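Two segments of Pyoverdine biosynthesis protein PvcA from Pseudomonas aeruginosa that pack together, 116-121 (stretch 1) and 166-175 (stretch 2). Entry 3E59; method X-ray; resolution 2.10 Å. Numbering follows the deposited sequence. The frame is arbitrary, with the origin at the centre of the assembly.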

# COMPACT_ATOMS: atom_id res chain seq x y z
N GLY A 116 -2.10 3.49 -8.82
CA GLY A 116 -3.24 4.38 -9.09
C GLY A 116 -3.74 4.20 -10.50
O GLY A 116 -4.93 4.12 -10.74
N ARG A 117 -2.80 4.09 -11.43
CA ARG A 117 -3.12 3.96 -12.83
C ARG A 117 -3.63 2.57 -13.21
O ARG A 117 -4.33 2.44 -14.19
CB ARG A 117 -1.91 4.34 -13.70
CG ARG A 117 -2.24 4.63 -15.17
CD ARG A 117 -2.94 5.97 -15.34
NE ARG A 117 -2.04 7.09 -15.10
CZ ARG A 117 -2.44 8.34 -14.87
NH1 ARG A 117 -3.73 8.64 -14.83
NH2 ARG A 117 -1.54 9.29 -14.66
N VAL A 118 -3.29 1.54 -12.42
CA VAL A 118 -3.59 0.14 -12.81
C VAL A 118 -5.09 -0.22 -12.80
O VAL A 118 -5.52 -1.08 -13.58
CB VAL A 118 -2.73 -0.95 -12.03
CG1 VAL A 118 -1.27 -0.51 -11.86
CG2 VAL A 118 -3.34 -1.32 -10.71
N PHE A 119 -5.86 0.45 -11.94
CA PHE A 119 -7.27 0.07 -11.71
C PHE A 119 -8.28 0.58 -12.76
O PHE A 119 -9.14 -0.18 -13.24
CB PHE A 119 -7.71 0.48 -10.30
CG PHE A 119 -6.81 -0.06 -9.21
CD1 PHE A 119 -6.21 0.80 -8.29
CD2 PHE A 119 -6.55 -1.43 -9.12
CE1 PHE A 119 -5.38 0.31 -7.29
CE2 PHE A 119 -5.71 -1.92 -8.11
CZ PHE A 119 -5.12 -1.05 -7.20
N GLY A 120 -8.16 1.85 -13.10
CA GLY A 120 -9.07 2.48 -14.04
C GLY A 120 -10.43 2.66 -13.42
O GLY A 120 -10.55 3.19 -12.30
N ASP A 121 -11.45 2.18 -14.13
CA ASP A 121 -12.85 2.32 -13.72
C ASP A 121 -13.24 1.38 -12.59
O ASP A 121 -14.40 1.40 -12.15
CB ASP A 121 -13.79 2.15 -14.93
CG ASP A 121 -13.77 0.73 -15.53
OD1 ASP A 121 -14.10 -0.24 -14.81
OD2 ASP A 121 -13.45 0.60 -16.73
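Stretch 2 (166-175) NHEQLRQLLI

How does stretch 2 lie on stretch 1? From His 167 to Ile 175 it is a regular helix that runs on past the stretch, its backbone amides bonding four residues back, as in Leu 170 N to Asn 166 O at 3.0 Å and Ile 175 N to Arg 171 O at 2.9 Å. Stretch 1 is a short, weakly bonded helical piece, the rest loop or turn. The backbones come closest at Val 118 and Arg 171, with CA atoms 5.8 Å apart; Arg 117 CA lies 7.3 Å from His 167 CA, and Gly 120 CA 7.5 Å from Glu 168 CA. This register keeps no steady order, stepping forward from His 167 to Arg 171 and then back to Glu 168, so the stretches are not paired in a simple parallel or antiparallel way. The contact is carried by His 167, Arg 171 and Leu 174, residues spaced four and three apart, which places them along one side of the helix. Together the two stretches bury 373 Å².

What holds the long side chain of Arg 117 against the first turn of the helix? Its CA-to-CB bond points sideways, but chi1 is t and chi2 and chi3 are both p, so the chain bends and brings its end close to stretch 2. There the guanidinium lies flat on the ring of His 167, with centres 3.7 Å apart and planes at 11°; the closest atoms are Arg 117 CZ and His 167 CE1, at 3.4 Å. His 167 points toward stretch 1, and its m chi1 with chi2 at -52° sets the ring face against the guanidinium. Stacking of this kind leaves the in-plane N-H groups of the arginine free for other partners, and Arg 117 NE, NH1 and NH2 all form hydrogen bonds elsewhere in the structure.

Why does Arg 171 reach across to the backbone of stretch 1? Its CB also starts sideways, and an m, t, m sequence of chi1 to chi3, with chi4 at -88°, carries the guanidinium to the Arg 117 carbonyl and to Gly 120. Arg 171 NH1 donates to Arg 117 O at 3.0 Å with an angle of 167°, a nearly straight bond near the guanidinium plane. One turn back in its own helix, Glu 168 completes the arrangement: Glu 168 OE2 accepts from Arg 171 NE at 2.8 Å in a salt bridge and, more weakly, from Arg 171 NH2 at 3.3 Å. The chi1 of Glu 168, -101°, lies between wells.

What lets Gly 120 and the apolar end fit so closely? Gly 120 has left helical phi/psi with a positive phi, which by itself favours glycine, and its CA lies over one face of the Arg 171 guanidinium, 3.5 Å from Arg 171 NE. A CB here would point toward stretch 2 and come to 2.7 Å from Arg 171 NE, a clash. Farther along the helix, Leu 174 points toward stretch 1; with chi1 t and chi2 p, its CD2 meets Val 118 CB at 3.7 Å. Val 118, with chi1 m, points away overall, though its CB touches Leu 174.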

# COMPACT_ATOMS: atom_id res chain seq x y z
N ASN A 166 -1.64 7.58 -22.82
CA ASN A 166 -2.96 7.03 -23.15
C ASN A 166 -3.31 5.98 -22.13
O ASN A 166 -2.93 4.82 -22.27
CB ASN A 166 -2.97 6.43 -24.55
N HIS A 167 -4.04 6.40 -21.12
CA HIS A 167 -4.17 5.64 -19.88
C HIS A 167 -4.87 4.30 -20.04
O HIS A 167 -4.44 3.30 -19.45
CB HIS A 167 -4.82 6.51 -18.80
CG HIS A 167 -4.11 7.81 -18.57
ND1 HIS A 167 -2.75 7.88 -18.32
CD2 HIS A 167 -4.56 9.08 -18.55
CE1 HIS A 167 -2.40 9.15 -18.16
NE2 HIS A 167 -3.48 9.90 -18.29
N GLU A 168 -5.94 4.26 -20.83
CA GLU A 168 -6.65 3.01 -21.09
C GLU A 168 -5.81 1.98 -21.85
O GLU A 168 -5.89 0.79 -21.56
CB GLU A 168 -7.99 3.25 -21.81
CG GLU A 168 -9.20 3.19 -20.88
CD GLU A 168 -9.22 1.92 -20.03
OE1 GLU A 168 -9.16 0.81 -20.61
OE2 GLU A 168 -9.30 2.03 -18.79
N GLN A 169 -5.01 2.44 -22.80
CA GLN A 169 -4.05 1.58 -23.50
C GLN A 169 -2.89 1.08 -22.62
O GLN A 169 -2.37 -0.01 -22.85
CB GLN A 169 -3.52 2.27 -24.76
CG GLN A 169 -4.47 2.15 -25.94
CD GLN A 169 -4.10 3.06 -27.10
OE1 GLN A 169 -3.67 4.20 -26.91
NE2 GLN A 169 -4.26 2.56 -28.32
N LEU A 170 -2.49 1.88 -21.64
CA LEU A 170 -1.49 1.46 -20.66
C LEU A 170 -2.04 0.29 -19.86
O LEU A 170 -1.38 -0.75 -19.74
CB LEU A 170 -1.12 2.61 -19.72
CG LEU A 170 0.11 3.46 -20.00
CD1 LEU A 170 0.23 4.56 -18.94
CD2 LEU A 170 1.39 2.62 -20.05
N ARG A 171 -3.25 0.48 -19.33
CA ARG A 171 -3.95 -0.55 -18.59
C ARG A 171 -4.09 -1.84 -19.40
O ARG A 171 -3.84 -2.93 -18.87
CB ARG A 171 -5.30 -0.04 -18.09
CG ARG A 171 -5.17 0.90 -16.89
CD ARG A 171 -6.52 1.28 -16.27
NE ARG A 171 -7.18 2.35 -17.00
CZ ARG A 171 -7.00 3.66 -16.79
NH1 ARG A 171 -6.15 4.08 -15.86
NH2 ARG A 171 -7.66 4.55 -17.53
N GLN A 172 -4.45 -1.71 -20.67
CA GLN A 172 -4.57 -2.86 -21.58
C GLN A 172 -3.24 -3.57 -21.86
O GLN A 172 -3.20 -4.79 -22.06
CB GLN A 172 -5.25 -2.46 -22.90
CG GLN A 172 -6.78 -2.33 -22.80
CD GLN A 172 -7.46 -3.59 -22.24
OE1 GLN A 172 -7.13 -4.72 -22.63
NE2 GLN A 172 -8.40 -3.39 -21.33
N LEU A 173 -2.15 -2.80 -21.88
CA LEU A 173 -0.80 -3.37 -21.98
C LEU A 173 -0.40 -4.17 -20.73
O LEU A 173 0.22 -5.22 -20.87
CB LEU A 173 0.26 -2.29 -22.28
CG LEU A 173 0.26 -1.66 -23.68
CD1 LEU A 173 1.35 -0.60 -23.75
CD2 LEU A 173 0.44 -2.70 -24.77
N LEU A 174 -0.74 -3.66 -19.55
CA LEU A 174 -0.54 -4.39 -18.28
C LEU A 174 -1.36 -5.69 -18.22
O LEU A 174 -0.83 -6.74 -17.85
CB LEU A 174 -0.92 -3.51 -17.07
CG LEU A 174 -0.80 -4.18 -15.68
CD1 LEU A 174 0.64 -4.46 -15.31
CD2 LEU A 174 -1.49 -3.37 -14.58
N ILE A 175 -2.64 -5.58 -18.56
CA ILE A 175 -3.56 -6.71 -18.60
C ILE A 175 -3.09 -7.75 -19.61
O ILE A 175 -2.96 -8.92 -19.28
CB ILE A 175 -4.98 -6.24 -18.99
CG1 ILE A 175 -5.55 -5.30 -17.92
CG2 ILE A 175 -5.92 -7.43 -19.22
CD1 ILE A 175 -6.77 -4.50 -18.42